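Local structure of esterase family protein (Staphylococcus aureus, 7L0A) at the interface of chains A and B. The protein hydrolyses S-formylglutathione, probably to formate and glutathione, as a serine esterase of the esterase D family. Numbering follows the deposited sequence. Chains: chain A/B, Esterase family protein.

Three patches of one two-fold symmetric A–B interface are described. Contact 1 and contact 2 are neighbours, their C-alpha centres about 8 Å apart, and share A:Leu14 and B:Ile12 on the paired N-terminal strands (9-18 in A, 9-17 in B). Contact 3 lies about 17 Å from contact 1 and 20 Å from contact 2. Both copies of helix 99-113 take part, that of A in contact 2 (A:Ile113) and that of B in contact 3 (B:Ile113). The centres stand about 26 to 36 Å from A:Ser129, the predicted nucleophile of chain A, which suggests, for that copy, a role in assembly rather than catalysis.

Contact 1: the interface of chains A and B. Residues chain A 11-14, 114; chain B 11-14, 114.
A:Ser13 and B:Ser13 face each other as the central pair of a short antiparallel ladder between the edge strands 9-18 of chain A and 9-17 of chain B. Each backbone is donor and acceptor: A:Ser13 N to B:Ser13 O and B:Ser13 N to A:Ser13 O both measure 2.9 Å. The angles at hydrogen, 155° and 163°, show nearly straight bonds, and both donors lie in the plane of the carbonyl they meet. The serine CB atoms point to one face of the joined sheet, whereas the apolar packing occupies the other.

There, A:Ile12 and B:Ile12 lie side by side and point the same way. Chi1 near -55° sets CG2 anti to the backbone N, directing this methyl at its twin, with CG2 of A:Ile12 3.6 Å from CG2 of B:Ile12. The other branch runs along the partner's leucine: CD1 of A:Ile12 is 3.8 Å from CD1 of B:Leu14, and the reciprocal pair, A:Leu14 CD1 and B:Ile12 CD1, is at 3.9 Å. Above this layer the side chains of A:Phe114 and B:Phe114 lie side by side, pointing the same way; their CE1 corners meet obliquely at 3.5 Å, each above the plane of the other ring and off its rim. The backbone bonds fix the strand register and the aliphatic layer covers one side of it, extending the sheet from one subunit into the other in what may be the functional dimer.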
ATOM      1  N   TYR A  11      -3.322  -0.584  -7.100  1.00 15.53           N
ATOM      2  CA  TYR A  11      -2.194  -1.473  -7.362  1.00 14.73           C
ATOM      3  C   TYR A  11      -1.112  -1.159  -6.341  1.00 15.53           C
ATOM      4  O   TYR A  11      -0.600  -0.024  -6.294  1.00 12.70           O
ATOM      5  CB  TYR A  11      -1.683  -1.323  -8.797  1.00 12.99           C
ATOM      6  CG  TYR A  11      -0.520  -2.253  -9.106  1.00 14.97           C
ATOM      7  CD1 TYR A  11      -0.746  -3.540  -9.501  1.00 21.32           C
ATOM      8  CD2 TYR A  11       0.768  -1.822  -8.959  1.00 33.09           C
ATOM      9  CE1 TYR A  11       0.321  -4.411  -9.766  1.00 25.66           C
ATOM     10  CE2 TYR A  11       1.828  -2.669  -9.226  1.00 32.09           C
ATOM     11  CZ  TYR A  11       1.593  -3.945  -9.627  1.00 29.54           C
ATOM     12  OH  TYR A  11       2.668  -4.794  -9.899  1.00 45.34           O
ATOM     13  N   ILE A  12      -0.762  -2.167  -5.529  1.00 13.46           N
ATOM     14  CA  ILE A  12       0.098  -1.983  -4.361  1.00 13.32           C
ATOM     15  C   ILE A  12       1.296  -2.915  -4.474  1.00 15.80           C
ATOM     16  O   ILE A  12       1.141  -4.131  -4.623  1.00 18.52           O
ATOM     17  CB  ILE A  12      -0.671  -2.214  -3.051  1.00 16.54           C
ATOM     18  CG1 ILE A  12      -1.911  -1.318  -2.990  1.00 17.88           C
ATOM     19  CG2 ILE A  12       0.280  -2.017  -1.866  1.00 24.04           C
ATOM     20  CD1 ILE A  12      -2.748  -1.558  -1.728  1.00 21.16           C
ATOM     21  N   SER A  13       2.487  -2.344  -4.412  0.84 14.51           N
ATOM     22  CA  SER A  13       3.708  -3.111  -4.222  0.84 13.65           C
ATOM     23  C   SER A  13       4.192  -2.908  -2.797  0.84 15.23           C
ATOM     24  O   SER A  13       4.372  -1.766  -2.359  0.84 17.27           O
ATOM     25  CB  SER A  13       4.811  -2.684  -5.198  0.84 20.47           C
ATOM     26  OG  SER A  13       4.400  -2.842  -6.556  0.84 21.73           O
ATOM     27  N   LEU A  14       4.479  -3.997  -2.103  1.00 13.94           N
ATOM     28  CA  LEU A  14       4.895  -3.957  -0.707  0.64 13.80           C
ATOM     29  C   LEU A  14       6.176  -4.759  -0.528  1.00 17.49           C
ATOM     30  O   LEU A  14       6.290  -5.894  -0.994  1.00 19.64           O
ATOM     31  CB  LEU A  14       3.754  -4.486   0.172  0.64 17.62           C
ATOM     32  CG  LEU A  14       3.841  -4.381   1.693  0.64 20.09           C
ATOM     33  CD1 LEU A  14       2.395  -4.289   2.206  0.64 15.61           C
ATOM     34  CD2 LEU A  14       4.554  -5.558   2.247  0.64 23.87           C
ATOM     35  N   PHE A 114      -4.663  -4.715   6.056  1.00 14.49           N
ATOM     36  CA  PHE A 114      -5.577  -4.319   4.999  1.00 17.18           C
ATOM     37  C   PHE A 114      -7.015  -4.715   5.344  1.00 17.88           C
ATOM     38  O   PHE A 114      -7.248  -5.633   6.142  1.00 18.06           O
ATOM     39  CB  PHE A 114      -5.229  -4.966   3.658  1.00 19.48           C
ATOM     40  CG  PHE A 114      -4.010  -4.421   3.005  1.00 16.99           C
ATOM     41  CD1 PHE A 114      -3.960  -3.117   2.586  1.00 20.64           C
ATOM     42  CD2 PHE A 114      -2.921  -5.242   2.766  1.00 15.52           C
ATOM     43  CE1 PHE A 114      -2.842  -2.622   1.943  1.00 21.58           C
ATOM     44  CE2 PHE A 114      -1.787  -4.753   2.124  1.00 18.01           C
ATOM     45  CZ  PHE A 114      -1.759  -3.431   1.717  1.00 23.10           C
TER
ATOM     46  N   TYR B  11       7.946  -0.905   2.931  1.00 15.74           N
ATOM     47  CA  TYR B  11       7.987   0.128   1.914  1.00 16.99           C
ATOM     48  C   TYR B  11       6.867  -0.164   0.921  1.00 16.17           C
ATOM     49  O   TYR B  11       6.834  -1.245   0.336  1.00 15.58           O
ATOM     50  CB  TYR B  11       9.338   0.168   1.199  1.00 16.21           C
ATOM     51  CG  TYR B  11       9.385   1.365   0.260  1.00 20.33           C
ATOM     52  CD1 TYR B  11       8.849   1.298  -1.016  1.00 33.06           C
ATOM     53  CD2 TYR B  11       9.891   2.569   0.678  1.00 23.17           C
ATOM     54  CE1 TYR B  11       8.874   2.393  -1.850  1.00 30.88           C
ATOM     55  CE2 TYR B  11       9.909   3.655  -0.142  1.00 32.77           C
ATOM     56  CZ  TYR B  11       9.400   3.571  -1.399  1.00 26.08           C
ATOM     57  OH  TYR B  11       9.451   4.691  -2.217  1.00 45.61           O
ATOM     58  N   ILE B  12       5.936   0.784   0.751  1.00 12.14           N
ATOM     59  CA  ILE B  12       4.727   0.556  -0.034  1.00 12.96           C
ATOM     60  C   ILE B  12       4.604   1.605  -1.122  1.00 16.52           C
ATOM     61  O   ILE B  12       4.720   2.804  -0.852  1.00 17.04           O
ATOM     62  CB  ILE B  12       3.487   0.553   0.886  1.00 14.96           C
ATOM     63  CG1 ILE B  12       3.686  -0.430   2.037  1.00 18.83           C
ATOM     64  CG2 ILE B  12       2.239   0.335   0.065  1.00 23.72           C
ATOM     65  CD1 ILE B  12       2.530  -0.479   3.012  1.00 19.37           C
ATOM     66  N   SER B  13       4.340   1.153  -2.344  1.00 16.41           N
ATOM     67  CA  SER B  13       3.931   2.034  -3.436  1.00 15.88           C
ATOM     68  C   SER B  13       2.490   1.711  -3.809  1.00 14.13           C
ATOM     69  O   SER B  13       2.138   0.547  -4.008  1.00 16.35           O
ATOM     70  CB  SER B  13       4.829   1.887  -4.655  1.00 17.25           C
ATOM     71  OG  SER B  13       6.156   2.274  -4.381  1.00 23.71           O
ATOM     72  N   LEU B  14       1.646   2.737  -3.895  0.69 13.16           N
ATOM     73  CA  LEU B  14       0.235   2.545  -4.191  0.69 14.02           C
ATOM     74  C   LEU B  14      -0.200   3.465  -5.321  0.69 17.10           C
ATOM     75  O   LEU B  14       0.037   4.671  -5.266  0.69 16.76           O
ATOM     76  CB  LEU B  14      -0.593   2.816  -2.912  0.69 19.23           C
ATOM     77  CG  LEU B  14      -2.092   2.547  -2.856  0.69 17.51           C
ATOM     78  CD1 LEU B  14      -2.461   2.233  -1.407  0.69 18.09           C
ATOM     79  CD2 LEU B  14      -2.909   3.721  -3.388  0.69 18.15           C
ATOM     80  N   PHE B 114      -5.122   1.303   6.254  1.00 15.66           N
ATOM     81  CA  PHE B 114      -3.908   0.934   6.967  1.00 14.44           C
ATOM     82  C   PHE B 114      -4.062   1.102   8.482  1.00 14.99           C
ATOM     83  O   PHE B 114      -4.946   1.834   8.966  1.00 18.45           O
ATOM     84  CB  PHE B 114      -2.677   1.753   6.527  1.00 16.04           C
ATOM     85  CG  PHE B 114      -2.194   1.469   5.136  1.00 14.43           C
ATOM     86  CD1 PHE B 114      -1.655   0.229   4.815  1.00 21.55           C
ATOM     87  CD2 PHE B 114      -2.225   2.448   4.169  1.00 15.19           C
ATOM     88  CE1 PHE B 114      -1.197  -0.017   3.529  1.00 21.81           C
ATOM     89  CE2 PHE B 114      -1.769   2.199   2.896  1.00 18.44           C
ATOM     90  CZ  PHE B 114      -1.253   0.961   2.580  1.00 18.23           C
TER

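Contact 2: the interface of chains A and B. Residues chain A 14-16, 109, 113; chain B 9-10, 12, 31, 33.
A:Tyr109 holds CG anti to its backbone N (chi1 -179°), a setting that sends the phenol from helix 99-113 toward B:Ala10; its OH ends 3.4 Å from the alanine CB. A:Tyr16 instead places CG between backbone N and carbonyl carbon (chi1 82°), which swings its ring so that one face meets A:Tyr109, whose CE2 sits 3.9 Å above the plane, toward the rim. Separately, the strand backbone sets A:Tyr16 CB 4.1 Å from B:Ala10 CB. The A:Tyr109 ring has A:Ile113 CD1 over one face and A:Leu14 CD2 at its edge, contacts that should limit its rotation.

Water carries the polar links between chains. The A:Tyr109 OH is 2.9 Å from water 2, which lies in the ring plane at the edge and also meets the backbone B:Leu31 O at 3.0 Å. Water 1 joins the backbone B:Met9 O, at 2.7 Å, to the side-chain amide oxygen A:Asn15 OD1, also at 2.7 Å, and reaches the backbone A:Asn15 O at 3.1 Å. The strands remain close here, the A:Asn15 O standing against B:Ala10 CA. The B:Glu33 carboxylate approaches A:Tyr16 but is poorly ordered, and little rests on it. The site continues the strand pairing at its margin: water 2 ties helix 99-113 of chain A to strand 24-32 of chain B, while water 1 ties the N-terminal strands.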
ATOM      1  N   LEU A  14       4.479  -3.997  -2.103  1.00 13.94           N
ATOM      2  CA  LEU A  14       4.895  -3.957  -0.707  0.64 13.80           C
ATOM      3  C   LEU A  14       6.176  -4.759  -0.528  1.00 17.49           C
ATOM      4  O   LEU A  14       6.290  -5.894  -0.994  1.00 19.64           O
ATOM      5  CB  LEU A  14       3.754  -4.486   0.172  0.64 17.62           C
ATOM      6  CG  LEU A  14       3.841  -4.381   1.693  0.64 20.09           C
ATOM      7  CD1 LEU A  14       2.395  -4.289   2.206  0.64 15.61           C
ATOM      8  CD2 LEU A  14       4.554  -5.558   2.247  0.64 23.87           C
ATOM      9  N   ASN A  15       7.140  -4.159   0.150  1.00 13.92           N
ATOM     10  CA  ASN A  15       8.334  -4.898   0.533  1.00 14.69           C
ATOM     11  C   ASN A  15       8.403  -4.887   2.048  1.00 17.73           C
ATOM     12  O   ASN A  15       8.387  -3.824   2.642  1.00 18.16           O
ATOM     13  CB  ASN A  15       9.601  -4.305  -0.017  1.00 17.32           C
ATOM     14  CG  ASN A  15      10.827  -5.105   0.411  1.00 23.28           C
ATOM     15  OD1 ASN A  15      11.348  -4.917   1.504  1.00 23.98           O
ATOM     16  ND2 ASN A  15      11.225  -6.073  -0.409  1.00 24.65           N
ATOM     17  N   TYR A  16       8.510  -6.062   2.668  1.00 17.84           N
ATOM     18  CA  TYR A  16       8.495  -6.126   4.125  1.00 18.51           C
ATOM     19  C   TYR A  16       9.499  -7.166   4.598  1.00 18.52           C
ATOM     20  O   TYR A  16       9.861  -8.095   3.872  1.00 19.74           O
ATOM     21  CB  TYR A  16       7.096  -6.456   4.671  1.00 21.42           C
ATOM     22  CG  TYR A  16       6.763  -7.938   4.663  1.00 20.24           C
ATOM     23  CD1 TYR A  16       6.441  -8.599   3.472  1.00 23.59           C
ATOM     24  CD2 TYR A  16       6.762  -8.686   5.848  1.00 21.44           C
ATOM     25  CE1 TYR A  16       6.127  -9.959   3.466  1.00 24.17           C
ATOM     26  CE2 TYR A  16       6.441 -10.044   5.844  1.00 25.18           C
ATOM     27  CZ  TYR A  16       6.143 -10.675   4.652  1.00 22.74           C
ATOM     28  OH  TYR A  16       5.844 -12.015   4.642  1.00 24.87           O
ATOM     29  N   TYR A 109      -0.508 -11.299   7.901  1.00 15.01           N
ATOM     30  CA  TYR A 109      -0.067  -9.916   7.785  1.00 15.89           C
ATOM     31  C   TYR A 109      -1.028  -9.084   6.950  1.00 16.87           C
ATOM     32  O   TYR A 109      -1.432  -7.988   7.368  1.00 17.69           O
ATOM     33  CB  TYR A 109       1.327  -9.902   7.182  1.00 19.81           C
ATOM     34  CG  TYR A 109       1.970  -8.558   6.995  1.00 20.06           C
ATOM     35  CD1 TYR A 109       2.157  -7.689   8.064  1.00 20.76           C
ATOM     36  CD2 TYR A 109       2.407  -8.160   5.743  1.00 22.21           C
ATOM     37  CE1 TYR A 109       2.768  -6.463   7.888  1.00 25.65           C
ATOM     38  CE2 TYR A 109       3.039  -6.944   5.559  1.00 23.76           C
ATOM     39  CZ  TYR A 109       3.201  -6.099   6.633  1.00 27.40           C
ATOM     40  OH  TYR A 109       3.824  -4.877   6.439  1.00 28.71           O
ATOM     41  N   ILE A 113      -3.250  -5.792   8.176  1.00 17.62           N
ATOM     42  CA  ILE A 113      -2.977  -4.410   7.813  1.00 18.10           C
ATOM     43  C   ILE A 113      -3.902  -3.868   6.729  1.00 23.50           C
ATOM     44  O   ILE A 113      -3.902  -2.653   6.485  1.00 28.52           O
ATOM     45  CB  ILE A 113      -1.524  -4.174   7.362  1.00 21.57           C
ATOM     46  CG1 ILE A 113      -1.189  -4.867   6.051  1.00 23.16           C
ATOM     47  CG2 ILE A 113      -0.562  -4.583   8.488  1.00 25.78           C
ATOM     48  CD1 ILE A 113       0.129  -4.383   5.451  1.00 28.87           C
TER
ATOM     49  N   MET B   9      10.759  -1.674   8.532  1.00 22.74           N
ATOM     50  CA  MET B   9       9.750  -0.914   7.840  1.00 17.77           C
ATOM     51  C   MET B   9       9.262  -1.635   6.602  1.00 18.77           C
ATOM     52  O   MET B   9      10.078  -2.220   5.872  1.00 23.69           O
ATOM     53  CB  MET B   9      10.301   0.464   7.378  1.00 23.46           C
ATOM     54  CG  MET B   9      10.878   1.341   8.438  1.00 40.67           C
ATOM     55  SD  MET B   9       9.600   2.136   9.424  1.00 36.33           S
ATOM     56  CE  MET B   9       8.637   2.855   8.175  1.00 22.75           C
ATOM     57  N   ALA B  10       7.953  -1.534   6.335  1.00 16.61           N
ATOM     58  CA  ALA B  10       7.418  -1.950   5.050  1.00 19.85           C
ATOM     59  C   ALA B  10       7.405  -0.732   4.129  1.00 16.87           C
ATOM     60  O   ALA B  10       6.918   0.348   4.502  1.00 18.98           O
ATOM     61  CB  ALA B  10       6.030  -2.541   5.186  1.00 18.97           C
ATOM     62  N   ILE B  12       5.936   0.784   0.751  1.00 12.14           N
ATOM     63  CA  ILE B  12       4.727   0.556  -0.034  1.00 12.96           C
ATOM     64  C   ILE B  12       4.604   1.605  -1.122  1.00 16.52           C
ATOM     65  O   ILE B  12       4.720   2.804  -0.852  1.00 17.04           O
ATOM     66  CB  ILE B  12       3.487   0.553   0.886  1.00 14.96           C
ATOM     67  CG1 ILE B  12       3.686  -0.430   2.037  1.00 18.83           C
ATOM     68  CG2 ILE B  12       2.239   0.335   0.065  1.00 23.72           C
ATOM     69  CD1 ILE B  12       2.530  -0.479   3.012  1.00 19.37           C
ATOM     70  N   LEU B  31       5.562   2.000   6.463  1.00 16.50           N
ATOM     71  CA  LEU B  31       4.745   1.518   7.569  1.00 18.59           C
ATOM     72  C   LEU B  31       5.616   0.724   8.507  1.00 20.25           C
ATOM     73  O   LEU B  31       6.044  -0.387   8.138  1.00 21.20           O
ATOM     74  CB  LEU B  31       3.629   0.638   7.009  1.00 19.22           C
ATOM     75  CG  LEU B  31       2.461   0.284   7.896  1.00 21.47           C
ATOM     76  CD1 LEU B  31       1.611   1.531   8.151  1.00 20.72           C
ATOM     77  CD2 LEU B  31       1.623  -0.794   7.255  1.00 25.47           C
ATOM     78  N   GLU B  33       6.970  -1.987  11.017  1.00 18.96           N
ATOM     79  CA  GLU B  33       6.469  -3.322  11.324  1.00 24.97           C
ATOM     80  C   GLU B  33       6.244  -3.382  12.823  1.00 37.32           C
ATOM     81  O   GLU B  33       7.035  -2.858  13.614  1.00 45.32           O
ATOM     82  CB  GLU B  33       7.443  -4.373  10.792  1.00 40.30           C
ATOM     83  CG  GLU B  33       7.445  -4.336   9.221  1.00 54.13           C
ATOM     84  CD  GLU B  33       8.215  -5.456   8.549  1.00 57.36           C
ATOM     85  OE1 GLU B  33       8.155  -6.613   9.027  1.00 43.22           O
ATOM     86  OE2 GLU B  33       8.877  -5.167   7.524  1.00 44.50           O
TER
HETATM   87  O   HOH W   1      11.251  -3.317   3.693  1.00 22.01           O
HETATM   88  O   HOH W   2       4.569  -2.982   8.477  1.00 27.64           O

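Contact 3: the interface of chains A and B. Residues chain A 36-37, 39-40, 42, 44; chain B 108, 112-113.
B:Gln112 lies against the 3-10 helix 35-37 and following loop of chain A, where two esterase D family subunits meet.

Among the van der Waals contacts, CG of B:Gln112 is 3.3 Å from the backbone O of A:Phe37. A bend at chi2 (-65°) turns the amide toward the loop, while A:Val44 runs past it in the opposite direction, its CG1 3.4 Å from OE1 of B:Gln112. B:Ile113 crosses A:Phe37 at about a right angle; its CG2 lies above the ring plane at the CG–CD2 rim, 3.7 Å from CG of A:Phe37.

Between the residues considered, no N or O of one chain comes within bonding distance of the other. As modelled, the amide OE1 of B:Gln112 faces backbone oxygens, including A:Ser36 O and A:Thr42 O, each 3.4 Å from it. An amide turned over would present its NH2 instead, so the oxygen and nitrogen assignment may be reversed.

Water supplies the polar bridge: A:Ser40 N is 2.9 Å from water 3, with 166° at hydrogen, and the same water meets the carboxylate OD2 of B:Asp108 at 2.8 Å. Beside this bridge, A:Ser40 CB abuts the carboxylate, 3.8 Å from B:Asp108 OD1.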
ATOM      1  N   SER A  36     -16.402   2.550   1.118  1.00 14.34           N
ATOM      2  CA  SER A  36     -16.192   2.673   2.549  1.00 15.20           C
ATOM      3  C   SER A  36     -14.758   3.054   2.887  1.00 17.61           C
ATOM      4  O   SER A  36     -14.501   3.543   3.988  1.00 18.05           O
ATOM      5  CB  SER A  36     -16.593   1.370   3.239  1.00 17.22           C
ATOM      6  OG  SER A  36     -15.682   0.307   3.009  1.00 17.38           O
ATOM      7  N   PHE A  37     -13.817   2.859   1.967  1.00 14.31           N
ATOM      8  CA  PHE A  37     -12.426   3.177   2.252  1.00 17.78           C
ATOM      9  C   PHE A  37     -12.137   4.667   2.117  1.00 17.17           C
ATOM     10  O   PHE A  37     -11.065   5.128   2.530  1.00 16.48           O
ATOM     11  CB  PHE A  37     -11.470   2.390   1.332  1.00 18.28           C
ATOM     12  CG  PHE A  37     -11.628   0.883   1.366  1.00 17.14           C
ATOM     13  CD1 PHE A  37     -12.342   0.214   2.369  1.00 18.42           C
ATOM     14  CD2 PHE A  37     -11.001   0.117   0.390  1.00 17.20           C
ATOM     15  CE1 PHE A  37     -12.457  -1.176   2.348  1.00 19.32           C
ATOM     16  CE2 PHE A  37     -11.092  -1.275   0.388  1.00 17.26           C
ATOM     17  CZ  PHE A  37     -11.816  -1.919   1.376  1.00 20.12           C
ATOM     18  N   ASN A  39     -14.607   7.045   3.077  1.00 19.91           N
ATOM     19  CA  ASN A  39     -15.604   7.696   3.923  1.00 20.44           C
ATOM     20  C   ASN A  39     -15.129   7.484   5.355  1.00 24.30           C
ATOM     21  O   ASN A  39     -15.187   6.368   5.874  1.00 22.82           O
ATOM     22  CB  ASN A  39     -16.982   7.093   3.675  1.00 23.32           C
ATOM     23  CG  ASN A  39     -18.063   7.816   4.434  1.00 27.36           C
ATOM     24  OD1 ASN A  39     -17.789   8.475   5.443  1.00 27.28           O
ATOM     25  ND2 ASN A  39     -19.292   7.729   3.937  1.00 34.51           N
ATOM     26  N   SER A  40     -14.613   8.542   5.971  1.00 21.37           N
ATOM     27  CA  SER A  40     -14.094   8.420   7.332  1.00 19.83           C
ATOM     28  C   SER A  40     -15.186   8.199   8.371  1.00 25.94           C
ATOM     29  O   SER A  40     -14.865   7.894   9.525  1.00 31.30           O
ATOM     30  CB  SER A  40     -13.274   9.667   7.678  1.00 25.49           C
ATOM     31  OG  SER A  40     -14.091  10.842   7.629  1.00 29.35           O
ATOM     32  N   THR A  42     -17.695   5.863   8.148  1.00 24.68           N
ATOM     33  CA  THR A  42     -18.292   4.513   8.088  1.00 21.57           C
ATOM     34  C   THR A  42     -17.259   3.464   8.468  1.00 24.81           C
ATOM     35  O   THR A  42     -16.124   3.728   8.385  1.00 26.09           O
ATOM     36  CB  THR A  42     -18.830   4.194   6.694  1.00 29.81           C
ATOM     37  OG1 THR A  42     -17.777   4.292   5.749  1.00 26.11           O
ATOM     38  CG2 THR A  42     -19.943   5.111   6.266  1.00 38.67           C
ATOM     39  N   VAL A  44     -15.051   0.140   7.624  1.00 22.76           N
ATOM     40  CA  VAL A  44     -14.578  -0.402   6.325  1.00 20.82           C
ATOM     41  C   VAL A  44     -15.319  -1.704   6.031  1.00 28.35           C
ATOM     42  O   VAL A  44     -15.553  -2.434   6.948  1.00 29.30           O
ATOM     43  CB  VAL A  44     -13.066  -0.645   6.299  1.00 23.96           C
ATOM     44  CG1 VAL A  44     -12.314   0.650   6.421  1.00 30.89           C
ATOM     45  CG2 VAL A  44     -12.632  -1.639   7.345  1.00 27.18           C
TER
ATOM     46  N   ASP B 108      -7.871  10.397   4.635  1.00 15.89           N
ATOM     47  CA  ASP B 108      -8.985   9.522   4.975  1.00 15.44           C
ATOM     48  C   ASP B 108      -8.733   8.108   4.460  1.00 16.99           C
ATOM     49  O   ASP B 108      -8.937   7.133   5.193  1.00 18.91           O
ATOM     50  CB  ASP B 108     -10.282  10.093   4.411  1.00 16.33           C
ATOM     51  CG  ASP B 108     -10.805  11.288   5.203  1.00 24.15           C
ATOM     52  OD1 ASP B 108     -10.281  11.585   6.304  1.00 26.48           O
ATOM     53  OD2 ASP B 108     -11.756  11.935   4.704  1.00 22.43           O
ATOM     54  N   GLN B 112      -8.249   4.638   6.653  1.00 16.31           N
ATOM     55  CA  GLN B 112      -9.198   3.533   6.567  1.00 18.30           C
ATOM     56  C   GLN B 112      -8.516   2.210   6.267  1.00 20.96           C
ATOM     57  O   GLN B 112      -8.855   1.183   6.869  1.00 20.78           O
ATOM     58  CB  GLN B 112     -10.278   3.802   5.514  1.00 16.14           C
ATOM     59  CG  GLN B 112     -11.223   4.952   5.818  1.00 19.51           C
ATOM     60  CD  GLN B 112     -12.093   4.715   7.038  1.00 29.07           C
ATOM     61  OE1 GLN B 112     -13.001   3.896   7.000  1.00 25.02           O
ATOM     62  NE2 GLN B 112     -11.825   5.442   8.114  1.00 27.32           N
ATOM     63  N   ILE B 113      -7.593   2.200   5.285  1.00 15.47           N
ATOM     64  CA  ILE B 113      -7.070   0.919   4.800  1.00 14.81           C
ATOM     65  C   ILE B 113      -5.790   0.448   5.481  1.00 21.02           C
ATOM     66  O   ILE B 113      -5.397  -0.717   5.291  1.00 27.85           O
ATOM     67  CB  ILE B 113      -6.799   0.875   3.283  1.00 16.48           C
ATOM     68  CG1 ILE B 113      -5.725   1.858   2.818  1.00 18.93           C
ATOM     69  CG2 ILE B 113      -8.065   1.106   2.493  1.00 20.61           C
ATOM     70  CD1 ILE B 113      -5.188   1.547   1.397  1.00 22.46           C
TER
HETATM   71  O   HOH W   3     -14.347  10.896   4.236  1.00 27.48           O